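457aa long hypothetical protein (Pyrococcus horikoshii, PDB 2CSU) is of unknown function but combines a Rossmann-type CoA-binding domain with a succinyl-CoA-ligase-like flavodoxin domain and a ligase-CoA domain. Local coordinates at residues A[53-56]-A[60-63]; A[72-77]-A[107-112]; A[99-104]-A[182-187]; A[134-139]-A[200-205]. One frame throughout, in Å; residues are numbered along the deposited sequence.

Contact 1: A[53-56]-A[60-63]; sequences KAYK and DIPD
Y55 meets D60, I61 and P62 in a local, largely apolar packing at the surface of the Rossmann-type domain, where the chain loops out between strands 52-53 and 67-70. It illustrates how one aromatic side chain can join the two arms of a short excursion that has neither helix nor strand. With CG beside the backbone N (chi1 -64°), the Y55 ring reaches across the gap and is touched at several points along its length. At its root, CD2 lies 3.7 Å from CG1 of I61, the two side chains crossing at roughly a right angle. Farther out, OH of Y55 comes within 3.7 Å of CD of P62, a van der Waals contact of the hydroxyl oxygen with a ring carbon. On the D60 side, CD1 of Y55 sits 4.0 Å from CB of D60, and the aspartate runs past the ring in the opposite direction, its carboxylate turned 43° from the ring plane. Y40 of strand 38-42 touches both Y55 and I61, while backbone bonds tie Y55 to P41 and N43. The polar side is lighter. A water accepts from N of K56 at 3.0 Å and donates weakly to OD2 of D60, 3.5 Å away, an oxygen that also takes a weak bond from N of S57. The NZ of K56 stays 6.6 Å from OD2 of D60, too far for an ion pair. Between these two segments the chemistry therefore implies a link made mostly by van der Waals contact of one ring, while backbone bonds and K87, which donates to O of I61, hold the loop as well.

Contact 2: A[72-77]-A[107-112]; sequences VPKRFV and KREEKE
K74 and E109 form a salt bridge between helices 74-87 and 104-120, which follow neighbouring strands of the parallel sheet in the Rossmann-type domain. The bond runs from NZ of K74 to OE1 of E109 at 2.8 Å. It arrives on the syn side of the oxygen and 25° out of the carboxylate plane, and the second oxygen is not far off, with OE2 of E109 3.4 Å from NZ of K74. The case shows how two helices can be bridged at the surface by a single pair of long side chains. The lysine sets out with CG anti to the backbone N (chi1 -175°) and then bends at chi2 and chi3, whereas the glutamate is extended beyond CG. They meet crosswise at about a right angle, and CE of K74 lies 3.8 Å from OE2 of E109. A nearby carboxylate, that of E105, probably strengthens the negative field into which the ammonium group reaches. Beneath this bridge the packing between the helices passes through a third residue, since F99 touches K74 and V77 on one helix and E110 on the other. Within 107-112, a second ion pair joins NZ of K111 to OE1 of E112 at 3.1 Å. On the 72-77 side, the aliphatic part of R75 is laid over a ring: its CG stands 3.9 Å above the plane of F76, over the centre.

Contact 3: A[99-104]-A[182-187]; sequences FGETGE and VGNMAD
N184 is the residue that the 182-187 loop extends to E101, and the chain prepares it two positions earlier. V182 opens a type II' turn, closed by N of M185 bonding to O of V182 at 2.8 Å; G183 follows with a positive phi that suits glycine. N184 comes next, its CG beside the backbone N, and its ND2 donates to OE1 of E101 over 2.8 Å at 155°. The donor stands above the carboxylate plane, 37° out of it. The same ND2 also bonds E110 of helix 104-120, so two carboxylates grip one amide nitrogen. This arrangement bridges the Rossmann-type domain and the succinyl-CoA-ligase-like flavodoxin domain: E101 belongs to a type I turn, F99 to T102, leading from strand 91-94 toward that helix. E101 takes the crowded chi1 of 73°, and its OE2 accepts from N of G98, which helps to fix the carboxylate. CB of F99 lies 3.9 Å from ND2 of N184. Beyond M185, the backbone of A186 bonds to G126, and D187 turns its OD2 to a salt bridge with R123 and a bond from N of I124.

Contact 4: A[134-139]-A[200-205]; sequences NTHVDL and TEEDKA
The imidazole of H136 and the carboxylate of E202 are brought together by two torsions: H136 sets CG opposite its backbone N (chi1 -170°), and E202 bends sharply at chi2 (92°), folding its carboxylate round toward the ring. ND1 of H136 and OE2 of E202 end 2.8 Å apart. The same oxygen, OE2 of E202, is 3.1 Å from CE1 of H136, and the glutamate's CG lies 3.4 Å from ND1 of H136, so the acid meets the imidazole with carbon as well as oxygen, coming in obliquely. The side chains cross at about a right angle, with ring and carboxylate planes 82° apart. A carboxylate this close would be expected to polarise the ring. H136 stands in the turn of a beta hairpin, strands 131-134 and 139-142, and the general lesson is that a tight turn can offer a side chain to a loop far away in the sequence. The hairpin carries a G1 beta bulge in which D138 and L139 both face N134. O of N134 accepts from N of V137 and N of L139, which reach it from opposite faces of its plane, and the L139 bond measures 3.0 Å. The partner loop links helix 190-197 to strand 205-210 and has its own internal brace: OG1 of T200 donates over 2.6 Å to the anti lone pair of OD2 of D203. That oxygen is also paired with K178, while O of E202 accepts from ND2 of N151. The side chain of K149, in strand 148-149, also touches H136.

Compared side by side, contacts 1, 2 and 4 are surface contacts, whereas contact 3 is partly buried. Contact 1 is carried by carbon packing within one loop; the other three rest on polar or charged groups meeting over longer sequence separations. Contacts 2 and 3 lie about 10 Å apart between centres and share helix 104-120: E110, which lies within 107-112 but takes no part in the helix-to-helix salt bridge, connects contact 2 to both segments of contact 3. Contact 4 lies about 27 Å from contact 3, centre to centre, in the mixed sheet region, while contact 1 lies at the surface of the Rossmann-type domain.

Contact 1: A[53-56]-A[60-63]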
loop_
_atom_site.group_PDB
_atom_site.type_symbol
_atom_site.label_atom_id
_atom_site.label_comp_id
_atom_site.label_asym_id
_atom_site.label_seq_id
_atom_site.Cartn_x
_atom_site.Cartn_y
_atom_site.Cartn_z
ATOM N N LYS A 53 -30.409 -25.870 16.103
ATOM C CA LYS A 53 -30.790 -26.371 17.434
ATOM C C LYS A 53 -29.727 -25.963 18.423
ATOM O O LYS A 53 -28.550 -26.263 18.268
ATOM C CB LYS A 53 -30.939 -27.928 17.468
ATOM C CG LYS A 53 -31.699 -28.486 18.715
ATOM C CD LYS A 53 -31.153 -29.817 19.324
ATOM C CE LYS A 53 -32.007 -30.372 20.511
ATOM N NZ LYS A 53 -32.522 -31.725 20.200
ATOM N N ALA A 54 -30.139 -25.290 19.486
ATOM C CA ALA A 54 -29.198 -24.844 20.499
ATOM C C ALA A 54 -29.379 -25.579 21.822
ATOM O O ALA A 54 -30.435 -26.153 22.093
ATOM C CB ALA A 54 -29.349 -23.350 20.706
ATOM N N TYR A 55 -28.336 -25.553 22.642
ATOM C CA TYR A 55 -28.361 -26.206 23.944
ATOM C C TYR A 55 -28.165 -25.188 25.058
ATOM O O TYR A 55 -27.413 -24.216 24.909
ATOM C CB TYR A 55 -27.279 -27.289 24.003
ATOM C CG TYR A 55 -27.513 -28.410 23.009
ATOM C CD1 TYR A 55 -28.371 -29.475 23.311
ATOM C CD2 TYR A 55 -26.913 -28.383 21.748
ATOM C CE1 TYR A 55 -28.624 -30.489 22.376
ATOM C CE2 TYR A 55 -27.159 -29.389 20.805
ATOM C CZ TYR A 55 -28.012 -30.437 21.126
ATOM O OH TYR A 55 -28.238 -31.434 20.201
ATOM N N LYS A 56 -28.858 -25.422 26.170
ATOM C CA LYS A 56 -28.802 -24.548 27.337
ATOM C C LYS A 56 -27.406 -24.547 27.960
ATOM O O LYS A 56 -26.934 -23.565 28.521
ATOM C CB LYS A 56 -29.823 -25.055 28.356
ATOM C CG LYS A 56 -31.263 -24.797 27.910
ATOM C CD LYS A 56 -32.269 -25.667 28.663
ATOM C CE LYS A 56 -33.671 -25.596 28.052
ATOM N NZ LYS A 56 -33.692 -26.324 26.785
ATOM N N ASP A 60 -25.021 -30.547 27.666
ATOM C CA ASP A 60 -26.142 -31.287 27.093
ATOM C C ASP A 60 -25.863 -31.786 25.675
ATOM O O ASP A 60 -26.614 -32.564 25.102
ATOM C CB ASP A 60 -27.370 -30.376 27.088
ATOM C CG ASP A 60 -27.604 -29.829 28.489
ATOM O OD1 ASP A 60 -27.602 -30.630 29.424
ATOM O OD2 ASP A 60 -27.796 -28.624 28.629
ATOM N N ILE A 61 -24.767 -31.280 25.086
ATOM C CA ILE A 61 -24.407 -31.730 23.740
ATOM C C ILE A 61 -24.033 -33.227 23.707
ATOM O O ILE A 61 -23.068 -33.668 24.314
ATOM C CB ILE A 61 -23.230 -30.886 23.241
ATOM C CG1 ILE A 61 -23.616 -29.409 23.181
ATOM C CG2 ILE A 61 -22.842 -31.319 21.813
ATOM C CD1 ILE A 61 -22.474 -28.533 22.655
ATOM N N PRO A 62 -24.861 -34.010 22.983
ATOM C CA PRO A 62 -24.660 -35.456 22.858
ATOM C C PRO A 62 -23.275 -35.842 22.305
ATOM O O PRO A 62 -22.622 -36.769 22.767
ATOM C CB PRO A 62 -25.768 -35.996 21.949
ATOM C CG PRO A 62 -26.863 -34.936 21.882
ATOM C CD PRO A 62 -26.041 -33.610 22.234
ATOM N N ASP A 63 -22.850 -35.132 21.245
ATOM C CA ASP A 63 -21.568 -35.452 20.615
ATOM C C ASP A 63 -20.379 -34.954 21.451
ATOM O O ASP A 63 -20.531 -34.298 22.472
ATOM C CB ASP A 63 -21.574 -34.788 19.236
ATOM C CG ASP A 63 -20.278 -35.068 18.492
ATOM O OD1 ASP A 63 -19.947 -36.242 18.334
ATOM O OD2 ASP A 63 -19.684 -34.120 17.987
HETATM O O HOH W 1 -30.528 -27.927 26.569
#

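Contact 2: A[72-77]-A[107-112]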
loop_
_atom_site.group_PDB
_atom_site.type_symbol
_atom_site.label_atom_id
_atom_site.label_comp_id
_atom_site.label_asym_id
_atom_site.label_seq_id
_atom_site.Cartn_x
_atom_site.Cartn_y
_atom_site.Cartn_z
ATOM N N VAL A 72 -19.631 -15.118 26.177
ATOM C CA VAL A 72 -20.666 -14.592 27.051
ATOM C C VAL A 72 -20.112 -13.462 27.926
ATOM O O VAL A 72 -18.919 -13.198 27.960
ATOM C CB VAL A 72 -21.171 -15.737 27.924
ATOM C CG1 VAL A 72 -21.865 -16.781 27.053
ATOM C CG2 VAL A 72 -20.005 -16.380 28.651
ATOM N N PRO A 73 -21.037 -12.749 28.592
ATOM C CA PRO A 73 -20.665 -11.703 29.535
ATOM C C PRO A 73 -19.708 -12.198 30.630
ATOM O O PRO A 73 -19.691 -13.356 31.018
ATOM C CB PRO A 73 -21.955 -11.155 30.142
ATOM C CG PRO A 73 -23.087 -11.514 29.183
ATOM C CD PRO A 73 -22.480 -12.809 28.461
ATOM N N LYS A 74 -18.858 -11.255 31.091
ATOM C CA LYS A 74 -17.774 -11.593 32.008
ATOM C C LYS A 74 -18.221 -12.480 33.176
ATOM O O LYS A 74 -17.596 -13.478 33.503
ATOM C CB LYS A 74 -17.189 -10.275 32.529
ATOM C CG LYS A 74 -15.951 -10.474 33.405
ATOM C CD LYS A 74 -16.191 -10.019 34.848
ATOM C CE LYS A 74 -15.008 -9.230 35.420
ATOM N NZ LYS A 74 -15.041 -9.259 36.884
ATOM N N ARG A 75 -19.330 -12.078 33.836
ATOM C CA ARG A 75 -19.650 -12.771 35.087
ATOM C C ARG A 75 -19.982 -14.257 34.873
ATOM O O ARG A 75 -20.011 -15.054 35.802
ATOM C CB ARG A 75 -20.839 -12.059 35.735
ATOM C CG ARG A 75 -22.120 -12.196 34.911
ATOM C CD ARG A 75 -23.286 -11.414 35.526
ATOM N NE ARG A 75 -24.506 -11.603 34.738
ATOM C CZ ARG A 75 -24.692 -10.787 33.685
ATOM N NH1 ARG A 75 -23.789 -9.867 33.389
ATOM N NH2 ARG A 75 -25.796 -10.907 32.940
ATOM N N PHE A 76 -20.172 -14.701 33.634
ATOM C CA PHE A 76 -20.452 -16.113 33.389
ATOM C C PHE A 76 -19.263 -16.944 32.908
ATOM O O PHE A 76 -19.337 -18.172 32.885
ATOM C CB PHE A 76 -21.581 -16.274 32.360
ATOM C CG PHE A 76 -22.875 -15.629 32.763
ATOM C CD1 PHE A 76 -23.499 -15.973 33.957
ATOM C CD2 PHE A 76 -23.471 -14.674 31.952
ATOM C CE1 PHE A 76 -24.703 -15.368 34.340
ATOM C CE2 PHE A 76 -24.663 -14.069 32.323
ATOM C CZ PHE A 76 -25.282 -14.419 33.526
ATOM N N VAL A 77 -18.173 -16.288 32.528
ATOM C CA VAL A 77 -17.015 -17.003 31.996
ATOM C C VAL A 77 -16.431 -18.108 32.880
ATOM O O VAL A 77 -16.048 -19.169 32.381
ATOM C CB VAL A 77 -15.901 -16.006 31.599
ATOM C CG1 VAL A 77 -14.658 -16.757 31.100
ATOM C CG2 VAL A 77 -16.421 -15.079 30.524
ATOM N N LYS A 107 -6.583 -9.443 36.733
ATOM C CA LYS A 107 -5.466 -10.368 36.597
ATOM C C LYS A 107 -5.692 -11.599 37.460
ATOM O O LYS A 107 -5.495 -12.727 37.014
ATOM C CB LYS A 107 -4.146 -9.698 37.009
ATOM C CG LYS A 107 -3.489 -8.849 35.925
ATOM C CD LYS A 107 -2.255 -8.104 36.469
ATOM C CE LYS A 107 -1.541 -7.280 35.389
ATOM N NZ LYS A 107 -2.354 -6.128 34.886
ATOM N N ARG A 108 -6.112 -11.374 38.699
ATOM C CA ARG A 108 -6.366 -12.463 39.632
ATOM C C ARG A 108 -7.440 -13.397 39.099
ATOM O O ARG A 108 -7.290 -14.622 39.152
ATOM C CB ARG A 108 -6.771 -11.899 41.000
ATOM C CG ARG A 108 -7.166 -12.951 42.022
ATOM C CD ARG A 108 -7.055 -12.419 43.448
ATOM N NE ARG A 108 -7.993 -11.336 43.727
ATOM C CZ ARG A 108 -9.305 -11.495 43.865
ATOM N NH1 ARG A 108 -9.853 -12.698 43.753
ATOM N NH2 ARG A 108 -10.072 -10.445 44.116
ATOM N N GLU A 109 -8.522 -12.832 38.582
ATOM C CA GLU A 109 -9.589 -13.658 38.037
ATOM C C GLU A 109 -9.023 -14.437 36.860
ATOM O O GLU A 109 -9.333 -15.615 36.662
ATOM C CB GLU A 109 -10.742 -12.803 37.540
ATOM C CG GLU A 109 -11.526 -12.112 38.619
ATOM C CD GLU A 109 -12.844 -11.600 38.101
ATOM O OE1 GLU A 109 -13.375 -10.625 38.672
ATOM O OE2 GLU A 109 -13.357 -12.185 37.123
ATOM N N GLU A 110 -8.183 -13.756 36.090
ATOM C CA GLU A 110 -7.573 -14.353 34.921
ATOM C C GLU A 110 -6.760 -15.570 35.315
ATOM O O GLU A 110 -6.884 -16.628 34.697
ATOM C CB GLU A 110 -6.701 -13.321 34.199
ATOM C CG GLU A 110 -6.036 -13.846 32.945
ATOM C CD GLU A 110 -5.638 -12.738 32.007
ATOM O OE1 GLU A 110 -6.541 -12.127 31.411
ATOM O OE2 GLU A 110 -4.431 -12.466 31.868
ATOM N N LYS A 111 -5.942 -15.423 36.355
ATOM C CA LYS A 111 -5.120 -16.531 36.831
ATOM C C LYS A 111 -5.977 -17.711 37.261
ATOM O O LYS A 111 -5.619 -18.861 37.031
ATOM C CB LYS A 111 -4.255 -16.106 38.021
ATOM C CG LYS A 111 -3.702 -17.306 38.785
ATOM C CD LYS A 111 -3.989 -17.222 40.277
ATOM C CE LYS A 111 -4.348 -18.606 40.844
ATOM N NZ LYS A 111 -5.789 -18.707 41.227
ATOM N N GLU A 112 -7.095 -17.414 37.914
ATOM C CA GLU A 112 -8.002 -18.448 38.377
ATOM C C GLU A 112 -8.557 -19.203 37.175
ATOM O O GLU A 112 -8.735 -20.419 37.242
ATOM C CB GLU A 112 -9.131 -17.823 39.216
ATOM C CG GLU A 112 -10.212 -18.788 39.722
ATOM C CD GLU A 112 -9.652 -20.002 40.457
ATOM O OE1 GLU A 112 -8.607 -19.878 41.124
ATOM O OE2 GLU A 112 -10.271 -21.086 40.379
#

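Contact 3: A[99-104]-A[182-187]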
loop_
_atom_site.group_PDB
_atom_site.type_symbol
_atom_site.label_atom_id
_atom_site.label_comp_id
_atom_site.label_asym_id
_atom_site.label_seq_id
_atom_site.Cartn_x
_atom_site.Cartn_y
_atom_site.Cartn_z
ATOM N N PHE A 99 -10.856 -8.831 31.896
ATOM C CA PHE A 99 -9.926 -9.554 32.755
ATOM C C PHE A 99 -8.611 -8.784 32.997
ATOM O O PHE A 99 -8.597 -7.648 33.455
ATOM C CB PHE A 99 -9.669 -10.934 32.138
ATOM C CG PHE A 99 -10.938 -11.746 32.178
ATOM C CD1 PHE A 99 -11.311 -12.389 33.354
ATOM C CD2 PHE A 99 -11.739 -11.842 31.050
ATOM C CE1 PHE A 99 -12.490 -13.121 33.398
ATOM C CE2 PHE A 99 -12.919 -12.577 31.104
ATOM C CZ PHE A 99 -13.301 -13.218 32.276
ATOM N N GLY A 100 -7.478 -9.454 32.708
ATOM C CA GLY A 100 -6.181 -8.915 33.135
ATOM C C GLY A 100 -5.820 -7.584 32.465
ATOM O O GLY A 100 -4.820 -6.952 32.781
ATOM N N GLU A 101 -6.622 -7.060 31.550
ATOM C CA GLU A 101 -6.297 -5.778 30.936
ATOM C C GLU A 101 -6.894 -4.620 31.730
ATOM O O GLU A 101 -6.531 -3.462 31.521
ATOM C CB GLU A 101 -6.836 -5.710 29.509
ATOM C CG GLU A 101 -8.351 -5.562 29.443
ATOM C CD GLU A 101 -9.095 -6.878 29.502
ATOM O OE1 GLU A 101 -8.516 -7.891 29.965
ATOM O OE2 GLU A 101 -10.278 -6.901 29.091
ATOM N N THR A 102 -7.808 -4.938 32.641
ATOM C CA THR A 102 -8.465 -3.912 33.435
ATOM C C THR A 102 -7.819 -3.631 34.790
ATOM O O THR A 102 -8.217 -2.693 35.476
ATOM C CB THR A 102 -9.932 -4.270 33.677
ATOM O OG1 THR A 102 -9.999 -5.410 34.545
ATOM C CG2 THR A 102 -10.629 -4.589 32.352
ATOM N N GLY A 103 -6.834 -4.432 35.180
ATOM C CA GLY A 103 -6.190 -4.199 36.463
ATOM C C GLY A 103 -5.798 -5.435 37.255
ATOM O O GLY A 103 -5.912 -6.564 36.775
ATOM N N GLU A 104 -5.351 -5.213 38.489
ATOM C CA GLU A 104 -4.917 -6.293 39.367
ATOM C C GLU A 104 -6.023 -7.290 39.686
ATOM O O GLU A 104 -5.778 -8.490 39.771
ATOM C CB GLU A 104 -4.344 -5.716 40.667
ATOM C CG GLU A 104 -5.233 -4.687 41.368
ATOM C CD GLU A 104 -4.910 -4.541 42.857
ATOM O OE1 GLU A 104 -4.154 -3.610 43.211
ATOM O OE2 GLU A 104 -5.407 -5.350 43.674
ATOM N N VAL A 182 -4.291 -13.665 20.359
ATOM C CA VAL A 182 -4.074 -14.242 21.682
ATOM C C VAL A 182 -4.640 -13.349 22.783
ATOM O O VAL A 182 -4.762 -13.728 23.941
ATOM C CB VAL A 182 -2.572 -14.423 21.880
ATOM C CG1 VAL A 182 -2.053 -15.483 20.913
ATOM C CG2 VAL A 182 -1.861 -13.113 21.608
ATOM N N GLY A 183 -4.956 -12.105 22.380
ATOM C CA GLY A 183 -5.479 -11.151 23.347
ATOM C C GLY A 183 -4.602 -11.097 24.594
ATOM O O GLY A 183 -3.403 -10.859 24.534
ATOM N N ASN A 184 -5.108 -11.264 25.818
ATOM C CA ASN A 184 -4.298 -11.149 27.024
ATOM C C ASN A 184 -3.204 -12.214 27.109
ATOM O O ASN A 184 -2.293 -12.094 27.923
ATOM C CB ASN A 184 -5.187 -11.221 28.275
ATOM C CG ASN A 184 -6.178 -10.073 28.354
ATOM O OD1 ASN A 184 -6.055 -9.083 27.644
ATOM N ND2 ASN A 184 -7.174 -10.206 29.226
HETATM N N MSE A 185 -3.306 -13.248 26.269
HETATM C CA MSE A 185 -2.354 -14.352 26.199
HETATM C C MSE A 185 -2.036 -14.913 27.586
HETATM O O MSE A 185 -0.895 -14.975 28.022
HETATM C CB MSE A 185 -1.081 -13.828 25.541
HETATM C CG MSE A 185 -0.039 -14.923 25.321
HETATM SE SE MSE A 185 1.292 -14.382 24.243
HETATM C CE MSE A 185 2.449 -13.894 25.531
ATOM N N ALA A 186 -3.106 -15.302 28.303
ATOM C CA ALA A 186 -2.930 -15.795 29.664
ATOM C C ALA A 186 -2.305 -17.192 29.693
ATOM O O ALA A 186 -1.453 -17.511 30.514
ATOM C CB ALA A 186 -4.303 -15.828 30.338
ATOM N N ASP A 187 -2.791 -18.056 28.782
ATOM C CA ASP A 187 -2.311 -19.433 28.768
ATOM C C ASP A 187 -1.389 -19.702 27.574
ATOM O O ASP A 187 -0.185 -19.485 27.616
ATOM C CB ASP A 187 -3.529 -20.350 28.704
ATOM C CG ASP A 187 -3.147 -21.725 29.228
ATOM O OD1 ASP A 187 -2.005 -21.879 29.659
ATOM O OD2 ASP A 187 -3.987 -22.617 29.200
#

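Contact 4: A[134-139]-A[200-205]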
loop_
_atom_site.group_PDB
_atom_site.type_symbol
_atom_site.label_atom_id
_atom_site.label_comp_id
_atom_site.label_asym_id
_atom_site.label_seq_id
_atom_site.Cartn_x
_atom_site.Cartn_y
_atom_site.Cartn_z
ATOM N N ASN A 134 -8.591 -21.181 10.739
ATOM C CA ASN A 134 -7.883 -22.115 9.870
ATOM C C ASN A 134 -8.499 -22.104 8.474
ATOM O O ASN A 134 -9.418 -22.853 8.161
ATOM C CB ASN A 134 -7.975 -23.516 10.474
ATOM C CG ASN A 134 -7.073 -24.450 9.701
ATOM O OD1 ASN A 134 -6.487 -24.091 8.688
ATOM N ND2 ASN A 134 -6.963 -25.691 10.214
ATOM N N THR A 135 -7.990 -21.182 7.639
ATOM C CA THR A 135 -8.574 -20.988 6.320
ATOM C C THR A 135 -8.553 -22.276 5.496
ATOM O O THR A 135 -9.380 -22.493 4.626
ATOM C CB THR A 135 -7.800 -19.881 5.600
ATOM O OG1 THR A 135 -6.414 -20.206 5.566
ATOM C CG2 THR A 135 -7.971 -18.550 6.334
ATOM N N HIS A 136 -7.553 -23.131 5.780
ATOM C CA HIS A 136 -7.419 -24.359 5.000
ATOM C C HIS A 136 -8.669 -25.244 5.075
ATOM O O HIS A 136 -8.992 -26.004 4.168
ATOM C CB HIS A 136 -6.201 -25.121 5.519
ATOM C CG HIS A 136 -5.897 -26.264 4.589
ATOM N ND1 HIS A 136 -5.317 -27.420 4.996
ATOM C CD2 HIS A 136 -6.120 -26.344 3.209
ATOM C CE1 HIS A 136 -5.195 -28.178 3.889
ATOM N NE2 HIS A 136 -5.668 -27.557 2.803
ATOM N N VAL A 137 -9.353 -25.163 6.232
ATOM C CA VAL A 137 -10.578 -25.938 6.398
ATOM C C VAL A 137 -11.773 -25.040 6.736
ATOM O O VAL A 137 -12.705 -25.435 7.425
ATOM C CB VAL A 137 -10.352 -26.957 7.516
ATOM C CG1 VAL A 137 -9.228 -27.917 7.129
ATOM C CG2 VAL A 137 -9.982 -26.249 8.804
ATOM N N ASP A 138 -11.772 -23.811 6.218
ATOM C CA ASP A 138 -12.864 -22.866 6.408
ATOM C C ASP A 138 -13.294 -22.706 7.871
ATOM O O ASP A 138 -14.494 -22.637 8.177
ATOM C CB ASP A 138 -14.077 -23.282 5.552
ATOM C CG ASP A 138 -13.788 -23.245 4.050
ATOM O OD1 ASP A 138 -14.607 -23.773 3.268
ATOM O OD2 ASP A 138 -12.750 -22.683 3.642
ATOM N N LEU A 139 -12.316 -22.646 8.770
ATOM C CA LEU A 139 -12.585 -22.481 10.195
ATOM C C LEU A 139 -12.315 -21.029 10.591
ATOM O O LEU A 139 -11.175 -20.576 10.563
ATOM C CB LEU A 139 -11.685 -23.403 11.017
ATOM C CG LEU A 139 -11.676 -23.169 12.542
ATOM C CD1 LEU A 139 -12.876 -23.855 13.187
ATOM C CD2 LEU A 139 -10.380 -23.728 13.135
ATOM N N THR A 200 3.476 -28.170 11.112
ATOM C CA THR A 200 2.384 -28.303 10.162
ATOM C C THR A 200 2.979 -28.161 8.760
ATOM O O THR A 200 4.142 -27.797 8.606
ATOM C CB THR A 200 1.320 -27.204 10.362
ATOM O OG1 THR A 200 1.972 -25.945 10.556
ATOM C CG2 THR A 200 0.439 -27.519 11.561
ATOM N N GLU A 201 2.188 -28.461 7.738
ATOM C CA GLU A 201 2.740 -28.325 6.394
ATOM C C GLU A 201 2.177 -27.098 5.669
ATOM O O GLU A 201 2.775 -26.547 4.757
ATOM C CB GLU A 201 2.395 -29.591 5.608
ATOM C CG GLU A 201 3.387 -30.728 5.864
ATOM C CD GLU A 201 3.226 -31.787 4.797
ATOM O OE1 GLU A 201 2.898 -31.439 3.671
ATOM O OE2 GLU A 201 3.422 -32.961 5.107
ATOM N N GLU A 202 0.959 -26.704 6.083
ATOM C CA GLU A 202 0.301 -25.587 5.417
ATOM C C GLU A 202 0.944 -24.248 5.782
ATOM O O GLU A 202 0.932 -23.289 5.022
ATOM C CB GLU A 202 -1.173 -25.588 5.827
ATOM C CG GLU A 202 -1.973 -26.685 5.120
ATOM C CD GLU A 202 -1.973 -27.934 5.972
ATOM O OE1 GLU A 202 -0.930 -28.277 6.509
ATOM O OE2 GLU A 202 -3.026 -28.558 6.091
ATOM N N ASP A 203 1.488 -24.190 7.013
ATOM C CA ASP A 203 2.151 -22.966 7.445
ATOM C C ASP A 203 3.610 -22.927 6.986
ATOM O O ASP A 203 4.488 -23.581 7.537
ATOM C CB ASP A 203 2.075 -22.892 8.971
ATOM C CG ASP A 203 0.629 -23.065 9.410
ATOM O OD1 ASP A 203 -0.147 -22.129 9.212
ATOM O OD2 ASP A 203 0.292 -24.126 9.929
ATOM N N LYS A 204 3.848 -22.160 5.907
ATOM C CA LYS A 204 5.203 -22.055 5.379
ATOM C C LYS A 204 6.032 -21.032 6.160
ATOM O O LYS A 204 7.255 -21.073 6.202
ATOM C CB LYS A 204 5.111 -21.643 3.910
ATOM C CG LYS A 204 4.971 -22.850 2.978
ATOM C CD LYS A 204 4.422 -22.465 1.602
ATOM C CE LYS A 204 3.668 -23.617 0.927
ATOM N NZ LYS A 204 3.957 -23.625 -0.505
ATOM N N ALA A 205 5.314 -20.064 6.761
ATOM C CA ALA A 205 5.997 -19.040 7.544
ATOM C C ALA A 205 5.117 -18.524 8.687
ATOM O O ALA A 205 3.904 -18.682 8.701
ATOM C CB ALA A 205 6.358 -17.888 6.607
#